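Local coordinates for protein serine protease inhibitor (Schistosoma haematobium, PDB 3STO) that probably inhibits serine proteases by means of a serpin fold, at residues N98-E103 with V115-G120; E239-V244 with V256-L261; D196-P201 with L346-S351. One frame throughout, in Å; residues are numbered along the deposited sequence.

Contact 1 of 3, residues N98-E103 with V115-G120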
loop_
_atom_site.group_PDB
_atom_site.type_symbol
_atom_site.label_atom_id
_atom_site.label_comp_id
_atom_site.label_asym_id
_atom_site.label_seq_id
_atom_site.Cartn_x
_atom_site.Cartn_y
_atom_site.Cartn_z
ATOM N N ASN A 98 12.225 9.118 -4.064
ATOM C CA ASN A 98 12.864 10.261 -3.422
ATOM C C ASN A 98 11.908 11.103 -2.567
ATOM O O ASN A 98 12.262 11.539 -1.474
ATOM C CB ASN A 98 13.526 11.181 -4.448
ATOM C CG ASN A 98 14.817 10.606 -5.001
ATOM O OD1 ASN A 98 15.485 9.805 -4.341
ATOM N ND2 ASN A 98 15.176 11.017 -6.221
ATOM N N SER A 99 10.723 11.348 -3.107
ATOM C CA SER A 99 9.716 12.136 -2.444
ATOM C C SER A 99 9.310 11.462 -1.150
ATOM O O SER A 99 9.308 12.098 -0.117
ATOM C CB SER A 99 8.513 12.318 -3.344
ATOM O OG SER A 99 7.629 13.243 -2.776
ATOM N N LEU A 100 9.062 10.155 -1.187
ATOM C CA LEU A 100 8.548 9.446 -0.016
ATOM C C LEU A 100 9.603 9.180 1.058
ATOM O O LEU A 100 9.342 9.359 2.271
ATOM C CB LEU A 100 7.856 8.142 -0.433
ATOM C CG LEU A 100 6.502 8.269 -1.139
ATOM C CD1 LEU A 100 6.081 6.934 -1.787
ATOM C CD2 LEU A 100 5.475 8.732 -0.131
ATOM N N THR A 101 10.792 8.761 0.631
ATOM C CA THR A 101 11.831 8.378 1.598
ATOM C C THR A 101 12.546 9.603 2.174
ATOM O O THR A 101 13.301 9.493 3.117
ATOM C CB THR A 101 12.872 7.388 1.004
ATOM O OG1 THR A 101 13.632 8.047 -0.014
ATOM C CG2 THR A 101 12.181 6.155 0.400
ATOM N N SER A 102 12.297 10.774 1.605
ATOM C CA SER A 102 12.849 11.987 2.179
ATOM C C SER A 102 12.133 12.393 3.481
ATOM O O SER A 102 12.638 13.225 4.227
ATOM C CB SER A 102 12.774 13.138 1.191
ATOM O OG SER A 102 11.434 13.521 0.984
ATOM N N GLU A 103 10.977 11.805 3.766
ATOM C CA GLU A 103 10.231 12.210 4.951
ATOM C C GLU A 103 10.753 11.554 6.236
ATOM O O GLU A 103 10.897 10.330 6.346
ATOM C CB GLU A 103 8.724 12.032 4.746
ATOM C CG GLU A 103 8.197 12.798 3.524
ATOM C CD GLU A 103 8.253 14.311 3.756
ATOM O OE1 GLU A 103 8.527 14.737 4.908
ATOM O OE2 GLU A 103 8.011 15.071 2.792
ATOM N N VAL A 115 8.511 6.494 5.727
ATOM C CA VAL A 115 8.094 5.475 4.786
ATOM C C VAL A 115 9.287 4.602 4.394
ATOM O O VAL A 115 10.336 5.120 4.014
ATOM C CB VAL A 115 7.550 6.103 3.505
ATOM C CG1 VAL A 115 6.908 5.021 2.608
ATOM C CG2 VAL A 115 6.599 7.235 3.826
ATOM N N ARG A 116 9.128 3.284 4.495
ATOM C CA ARG A 116 10.154 2.368 4.025
ATOM C C ARG A 116 9.578 1.496 2.912
ATOM O O ARG A 116 8.636 0.702 3.115
ATOM C CB ARG A 116 10.741 1.526 5.155
ATOM N N ILE A 117 10.132 1.694 1.722
ATOM C CA ILE A 117 9.742 0.939 0.549
ATOM C C ILE A 117 10.764 -0.171 0.324
ATOM O O ILE A 117 11.989 0.082 0.329
ATOM C CB ILE A 117 9.752 1.859 -0.673
ATOM C CG1 ILE A 117 8.670 2.941 -0.523
ATOM C CG2 ILE A 117 9.649 1.033 -1.977
ATOM C CD1 ILE A 117 9.139 4.333 -0.900
ATOM N N SER A 118 10.290 -1.400 0.154
ATOM C CA SER A 118 11.235 -2.497 -0.090
ATOM C C SER A 118 10.732 -3.478 -1.130
ATOM O O SER A 118 9.612 -4.015 -1.023
ATOM C CB SER A 118 11.551 -3.255 1.195
ATOM O OG SER A 118 12.158 -2.411 2.145
ATOM N N THR A 119 11.572 -3.701 -2.138
ATOM C CA THR A 119 11.334 -4.750 -3.114
ATOM C C THR A 119 12.443 -5.802 -3.090
ATOM O O THR A 119 13.615 -5.481 -3.260
ATOM C CB THR A 119 11.192 -4.183 -4.527
ATOM O OG1 THR A 119 10.003 -3.398 -4.587
ATOM C CG2 THR A 119 11.093 -5.315 -5.545
ATOM N N GLY A 120 12.063 -7.052 -2.851
ATOM C CA GLY A 120 12.992 -8.150 -2.960
ATOM C C GLY A 120 12.727 -8.924 -4.233
ATOM O O GLY A 120 11.598 -9.360 -4.493
HETATM O O HOH W 1 10.329 8.301 4.501
#

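Contact 2 of 3, residues E239-V244 with V256-L261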
loop_
_atom_site.group_PDB
_atom_site.type_symbol
_atom_site.label_atom_id
_atom_site.label_comp_id
_atom_site.label_asym_id
_atom_site.label_seq_id
_atom_site.Cartn_x
_atom_site.Cartn_y
_atom_site.Cartn_z
ATOM N N GLU A 239 -23.492 10.833 -0.523
ATOM C CA GLU A 239 -22.731 9.601 -0.678
ATOM C C GLU A 239 -22.898 8.684 0.529
ATOM O O GLU A 239 -22.388 7.579 0.557
ATOM C CB GLU A 239 -21.248 9.913 -0.898
ATOM C CG GLU A 239 -20.984 10.773 -2.121
ATOM C CD GLU A 239 -20.945 12.261 -1.837
ATOM O OE1 GLU A 239 -21.634 12.742 -0.903
ATOM O OE2 GLU A 239 -20.227 12.958 -2.566
ATOM N N GLY A 240 -23.596 9.156 1.543
ATOM C CA GLY A 240 -23.833 8.352 2.725
ATOM C C GLY A 240 -22.677 8.118 3.678
ATOM O O GLY A 240 -22.675 7.106 4.396
ATOM N N PHE A 241 -21.713 9.049 3.730
ATOM C CA PHE A 241 -20.622 8.939 4.724
ATOM C C PHE A 241 -20.111 10.278 5.302
ATOM O O PHE A 241 -20.491 11.365 4.866
ATOM C CB PHE A 241 -19.470 8.115 4.136
ATOM C CG PHE A 241 -18.908 8.683 2.845
ATOM C CD1 PHE A 241 -18.165 9.875 2.842
ATOM C CD2 PHE A 241 -19.084 8.027 1.652
ATOM C CE1 PHE A 241 -17.631 10.398 1.672
ATOM C CE2 PHE A 241 -18.558 8.542 0.471
ATOM C CZ PHE A 241 -17.840 9.741 0.476
ATOM N N GLU A 242 -19.248 10.182 6.293
ATOM C CA GLU A 242 -18.598 11.351 6.858
ATOM C C GLU A 242 -17.131 11.007 7.006
ATOM O O GLU A 242 -16.784 9.835 7.084
ATOM C CB GLU A 242 -19.235 11.788 8.215
ATOM C CG GLU A 242 -19.356 10.686 9.301
ATOM C CD GLU A 242 -20.209 11.099 10.558
ATOM O OE1 GLU A 242 -20.551 12.297 10.736
ATOM O OE2 GLU A 242 -20.536 10.220 11.397
ATOM N N ILE A 243 -16.277 12.027 7.073
ATOM C CA ILE A 243 -14.851 11.818 7.047
ATOM C C ILE A 243 -14.143 12.710 8.055
ATOM O O ILE A 243 -14.516 13.869 8.207
ATOM C CB ILE A 243 -14.311 12.133 5.598
ATOM C CG1 ILE A 243 -14.925 11.183 4.569
ATOM C CG2 ILE A 243 -12.770 12.103 5.529
ATOM C CD1 ILE A 243 -14.426 11.398 3.165
ATOM N N VAL A 244 -13.124 12.173 8.729
ATOM C CA VAL A 244 -12.193 12.967 9.500
ATOM C C VAL A 244 -10.814 12.699 8.989
ATOM O O VAL A 244 -10.546 11.632 8.450
ATOM C CB VAL A 244 -12.178 12.699 11.074
ATOM C CG1 VAL A 244 -13.429 13.237 11.727
ATOM C CG2 VAL A 244 -11.952 11.224 11.399
ATOM N N VAL A 256 -7.007 9.160 7.224
ATOM C CA VAL A 256 -8.347 9.521 6.807
ATOM C C VAL A 256 -9.295 8.360 7.103
ATOM O O VAL A 256 -9.043 7.248 6.657
ATOM C CB VAL A 256 -8.363 9.902 5.323
ATOM C CG1 VAL A 256 -9.814 10.146 4.820
ATOM C CG2 VAL A 256 -7.463 11.144 5.095
ATOM N N ILE A 257 -10.347 8.617 7.893
ATOM C CA ILE A 257 -11.375 7.620 8.185
ATOM C C ILE A 257 -12.644 7.973 7.463
ATOM O O ILE A 257 -13.079 9.121 7.462
ATOM C CB ILE A 257 -11.639 7.459 9.685
ATOM C CG1 ILE A 257 -10.299 7.340 10.440
ATOM C CG2 ILE A 257 -12.580 6.256 9.981
ATOM C CD1 ILE A 257 -10.371 7.916 11.853
ATOM N N VAL A 258 -13.202 6.984 6.781
ATOM C CA VAL A 258 -14.440 7.180 6.060
ATOM C C VAL A 258 -15.516 6.330 6.723
ATOM O O VAL A 258 -15.473 5.101 6.650
ATOM C CB VAL A 258 -14.335 6.780 4.577
ATOM C CG1 VAL A 258 -15.638 7.111 3.860
ATOM C CG2 VAL A 258 -13.177 7.502 3.908
ATOM N N LEU A 259 -16.468 6.996 7.373
ATOM C CA LEU A 259 -17.443 6.313 8.217
ATOM C C LEU A 259 -18.831 6.446 7.606
ATOM O O LEU A 259 -19.369 7.549 7.480
ATOM C CB LEU A 259 -17.413 6.862 9.660
ATOM C CG LEU A 259 -18.227 6.069 10.693
ATOM C CD1 LEU A 259 -17.650 4.644 10.918
ATOM C CD2 LEU A 259 -18.322 6.812 12.019
ATOM N N PRO A 260 -19.413 5.312 7.207
ATOM C CA PRO A 260 -20.795 5.317 6.702
ATOM C C PRO A 260 -21.754 5.907 7.735
ATOM O O PRO A 260 -21.592 5.699 8.946
ATOM C CB PRO A 260 -21.090 3.839 6.506
ATOM C CG PRO A 260 -19.738 3.211 6.314
ATOM C CD PRO A 260 -18.849 3.950 7.266
ATOM N N LEU A 261 -22.745 6.642 7.252
ATOM C CA LEU A 261 -23.725 7.265 8.144
ATOM C C LEU A 261 -24.601 6.278 8.935
ATOM O O LEU A 261 -25.117 6.606 9.988
ATOM C CB LEU A 261 -24.544 8.314 7.396
ATOM C CG LEU A 261 -23.606 9.479 7.053
ATOM C CD1 LEU A 261 -24.259 10.531 6.173
ATOM C CD2 LEU A 261 -23.102 10.100 8.331
#

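Contact 3 of 3, residues D196-P201 with L346-S351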
loop_
_atom_site.group_PDB
_atom_site.type_symbol
_atom_site.label_atom_id
_atom_site.label_comp_id
_atom_site.label_asym_id
_atom_site.label_seq_id
_atom_site.Cartn_x
_atom_site.Cartn_y
_atom_site.Cartn_z
ATOM N N ASP A 196 4.784 6.489 12.024
ATOM C CA ASP A 196 4.867 7.794 12.649
ATOM C C ASP A 196 3.936 7.920 13.868
ATOM O O ASP A 196 2.949 7.223 13.971
ATOM C CB ASP A 196 4.570 8.893 11.630
ATOM C CG ASP A 196 5.144 10.264 12.050
ATOM O OD1 ASP A 196 5.852 10.323 13.084
ATOM O OD2 ASP A 196 4.875 11.276 11.356
ATOM N N PHE A 197 4.278 8.830 14.773
ATOM C CA PHE A 197 3.421 9.236 15.882
ATOM C C PHE A 197 2.300 10.110 15.360
ATOM O O PHE A 197 2.444 10.742 14.297
ATOM C CB PHE A 197 4.239 10.046 16.896
ATOM C CG PHE A 197 5.229 9.231 17.671
ATOM C CD1 PHE A 197 4.862 8.027 18.246
ATOM C CD2 PHE A 197 6.536 9.643 17.792
ATOM C CE1 PHE A 197 5.778 7.256 18.941
ATOM C CE2 PHE A 197 7.453 8.881 18.496
ATOM C CZ PHE A 197 7.068 7.689 19.073
ATOM N N TRP A 198 1.177 10.113 16.086
ATOM C CA TRP A 198 0.129 11.107 15.888
ATOM C C TRP A 198 0.705 12.462 16.187
ATOM O O TRP A 198 1.525 12.614 17.085
ATOM C CB TRP A 198 -1.072 10.898 16.827
ATOM C CG TRP A 198 -1.751 9.586 16.654
ATOM C CD1 TRP A 198 -1.786 8.556 17.551
ATOM C CD2 TRP A 198 -2.470 9.140 15.491
ATOM N NE1 TRP A 198 -2.489 7.497 17.020
ATOM C CE2 TRP A 198 -2.926 7.828 15.761
ATOM C CE3 TRP A 198 -2.771 9.724 14.242
ATOM C CZ2 TRP A 198 -3.674 7.088 14.838
ATOM C CZ3 TRP A 198 -3.509 8.987 13.325
ATOM C CH2 TRP A 198 -3.959 7.680 13.631
ATOM N N GLN A 199 0.268 13.446 15.420
ATOM C CA GLN A 199 0.501 14.830 15.782
ATOM C C GLN A 199 -0.114 15.088 17.189
ATOM O O GLN A 199 0.499 15.744 18.029
ATOM C CB GLN A 199 -0.062 15.757 14.692
ATOM C CG GLN A 199 0.385 17.196 14.797
ATOM C CD GLN A 199 -0.291 17.913 15.978
ATOM O OE1 GLN A 199 -1.473 17.722 16.231
ATOM N NE2 GLN A 199 0.471 18.717 16.706
ATOM N N SER A 200 -1.306 14.533 17.433
ATOM C CA SER A 200 -1.951 14.554 18.757
ATOM C C SER A 200 -2.434 13.158 19.246
ATOM O O SER A 200 -3.522 12.700 18.906
ATOM C CB SER A 200 -3.107 15.542 18.748
ATOM O OG SER A 200 -3.769 15.437 19.969
ATOM N N PRO A 201 -1.623 12.490 20.063
ATOM C CA PRO A 201 -1.835 11.096 20.447
ATOM C C PRO A 201 -2.986 10.941 21.407
ATOM O O PRO A 201 -3.344 11.900 22.075
ATOM C CB PRO A 201 -0.520 10.728 21.169
ATOM C CG PRO A 201 0.377 11.871 20.960
ATOM C CD PRO A 201 -0.465 13.058 20.760
ATOM N N LEU A 346 -0.849 -2.846 9.142
ATOM C CA LEU A 346 -1.440 -1.604 9.637
ATOM C C LEU A 346 -1.691 -1.781 11.123
ATOM O O LEU A 346 -2.632 -2.458 11.524
ATOM C CB LEU A 346 -2.768 -1.295 8.922
ATOM C CG LEU A 346 -3.530 0.008 9.274
ATOM C CD1 LEU A 346 -2.701 1.274 9.018
ATOM C CD2 LEU A 346 -4.850 0.110 8.502
ATOM N N LYS A 347 -0.825 -1.195 11.936
ATOM C CA LYS A 347 -0.975 -1.226 13.389
ATOM C C LYS A 347 -1.330 0.165 13.960
ATOM O O LYS A 347 -0.524 1.110 13.911
ATOM C CB LYS A 347 0.299 -1.784 14.019
ATOM C CG LYS A 347 0.406 -1.587 15.490
ATOM C CD LYS A 347 1.744 -2.099 15.976
ATOM C CE LYS A 347 1.984 -1.727 17.440
ATOM N NZ LYS A 347 3.438 -1.744 17.789
ATOM N N LEU A 348 -2.535 0.297 14.497
ATOM C CA LEU A 348 -2.953 1.575 15.086
ATOM C C LEU A 348 -3.046 1.466 16.610
ATOM O O LEU A 348 -3.597 0.508 17.139
ATOM C CB LEU A 348 -4.324 1.957 14.537
ATOM C CG LEU A 348 -4.646 3.339 14.000
ATOM C CD1 LEU A 348 -4.114 3.455 12.600
ATOM C CD2 LEU A 348 -6.163 3.469 13.985
ATOM N N ASN A 349 -2.497 2.439 17.316
ATOM C CA ASN A 349 -2.602 2.471 18.757
ATOM C C ASN A 349 -2.589 3.937 19.180
ATOM O O ASN A 349 -2.686 4.813 18.325
ATOM C CB ASN A 349 -1.496 1.623 19.432
ATOM C CG ASN A 349 -0.093 2.179 19.189
ATOM O OD1 ASN A 349 0.068 3.342 18.840
ATOM N ND2 ASN A 349 0.924 1.353 19.384
ATOM N N GLU A 350 -2.476 4.195 20.488
ATOM C CA GLU A 350 -2.538 5.546 21.049
ATOM C C GLU A 350 -1.367 6.441 20.660
ATOM O O GLU A 350 -1.503 7.650 20.637
ATOM C CB GLU A 350 -2.629 5.504 22.586
ATOM C CG GLU A 350 -3.913 4.930 23.135
ATOM C CD GLU A 350 -3.876 3.410 23.312
ATOM O OE1 GLU A 350 -2.903 2.756 22.844
ATOM O OE2 GLU A 350 -4.832 2.877 23.924
ATOM N N SER A 351 -0.219 5.838 20.390
ATOM C CA SER A 351 0.981 6.569 19.997
ATOM C C SER A 351 0.961 6.967 18.533
ATOM O O SER A 351 1.432 8.056 18.180
ATOM C CB SER A 351 2.238 5.740 20.266
ATOM O OG SER A 351 2.358 5.416 21.634
#

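Contact 1 of 3, residues N98-E103 with V115-G120
Leu100, in the last turn of a helix, meets the end of Ile117 on a beta strand at about a right angle. Starting from the backbone, Leu100 CB sits 4.0 Å from Ile117 CD1. CG lies beside the backbone N (chi1 -72°), and of the two methyls beyond it CD1 comes to 4.1 Å from the same Ile117 CD1, while CD2 faces Val115 CG2 more distantly, at 4.4 Å. Thr101 CG2 also reaches Ile117 CD1, at 3.8 Å, so one methyl of the strand touches both Leu100 and Thr101. The hydroxyl of Thr101 is turned to a different task, a hydrogen bond with Asn97 O one helical turn back.

The polar link between the segments is a water. It accepts the N-H of Val115 at 2.8 Å from that N, and it donates to Leu100 O at 2.7 Å and Glu103 O at 2.8 Å. More acceptors surround it than its two protons can serve at once. It thereby links the carbonyls of Leu100 and Glu103 to the start of 115-120.

The contact packs the C-terminal end of helix 82-101 against strand 112-124, which pairs with strand 186-197. Phe192 of that strand touches Val115 and Ile117, and helix 43-55 brings Leu44 to Leu100 and Phe48 to Ile117.

Contact 2 of 3, residues E239-V244 with V256-L261
Phe241 and Val258 meet ring face to methyl in the antiparallel hairpin of strands 241-247 and 253-260: Val258 CG1 lies 4.1 Å from the ring centroid, over one face but offset toward the rim, a CH-pi contact. The other methyl, Val258 CG2, runs beside Ile243 on the same sheet face, where Ile243 CG2 also packs against Val256 CG1 at 3.6 Å. Leu272 of helix 269-273 touches Phe241 and Val258 here. On the other face Val244 CG2 meets Ile257 CD1 at 3.7 Å, both residues touching Phe375. Both faces of this buried middle are closely packed.

Toward Gly240, Glu242 and Leu261, all partly exposed, the packing changes character. Glu242 holds CG between its backbone N and carbonyl carbon (chi1 53°) and extends from there, its carboxylate carbon CD 3.8 Å from Leu261 CD2. Gly240, at positive phi, forms a G1 bulge with Phe241 opposite Phe236; its carbonyl O takes the N-H of Leu261 at 2.9 Å from above the carbonyl plane and also accepts from Asn267 ND2.

Between these regions Glu242 and Leu259 exchange two backbone bonds, N to O 2.9 Å each way; the bond from Leu259 N is nearly straight (174°). From Val244 to Ile257 the bonding is less even, with Val244 N to Ile257 O weak at 3.3 Å. Backbone bonds therefore set the register, apolar side chains fill both faces, and the carboxylate of Glu242, packed against Leu261, is hydrogen-bonded through OE1 by Tyr233.

Contact 3 of 3, residues D196-P201 with L346-S351
Trp198 CG stands beside its own backbone N, anti to the carbonyl carbon (chi1 -61°), and chi2 of 112° turns CD1 toward the chain at Asn349-Ser351. The indole then meets that chain with its edge. NE1 donates to Asn349 O over 3.0 Å, in an almost straight bond (171°) that lies in the carbonyl plane and close to the ring plane as well. Next along the rim, Trp198 CD1 approaches Glu350 O at 3.2 Å, and on the other side of NE1, CZ2 rests 4.0 Å from Leu348 CG, where the two side chains cross at about a right angle.

The backbone adds a second bond, Trp198 N to Ser351 O at 2.9 Å. The same carbonyl O also lies near the edge of the Phe197 ring, 3.4 Å from CD1, and Ser351 CB stands 4.0 Å from that ring carbon. Pro201 CB comes to 3.3 Å from Glu350 O, bringing the far end of 196-201 back over the turn.

Asn349 shapes this turn: its OD1 accepts a weak bond from Ser351 N, as in an Asx turn, and a further one from Gly352 N. The carboxylate of Glu350 is held by Lys297 and Thr207. Phe202 packs edge-to-face with the indole.

The site lies just beyond strand 186-197 and near the end of strand 339-348, the region called the breach in serpins, where insertion of the reactive-centre loop generally begins. Asn349 O is met by the indole N-H and Ser351 O by the backbone N-H, while Glu350 O lies against the CD1 edge, whose C-H is probably slightly positive; the buried Trp198 is thus held by backbone and side chain.

How the contacts relate
All three contacts belong to the serpin fold, and the strands they use are joined through neighbouring pairs. Contact 1 comes first along the chain and is closed before the others open; contact 2 is nested within the long loop closed by contact 3. Centres of contacts 1 and 2 lie 29 Å apart on opposite sides of the chain's centre, while contact 3 is 20 Å from each. Nearest atoms stay about 6 to 14 Å apart, so none touches another. Strands 112-124 and 186-197 are neighbours, linking contact 1 to contact 3. A helix-to-sheet contact, a hairpin and the strand ends at the breach thus lie in different parts of one serpin fold.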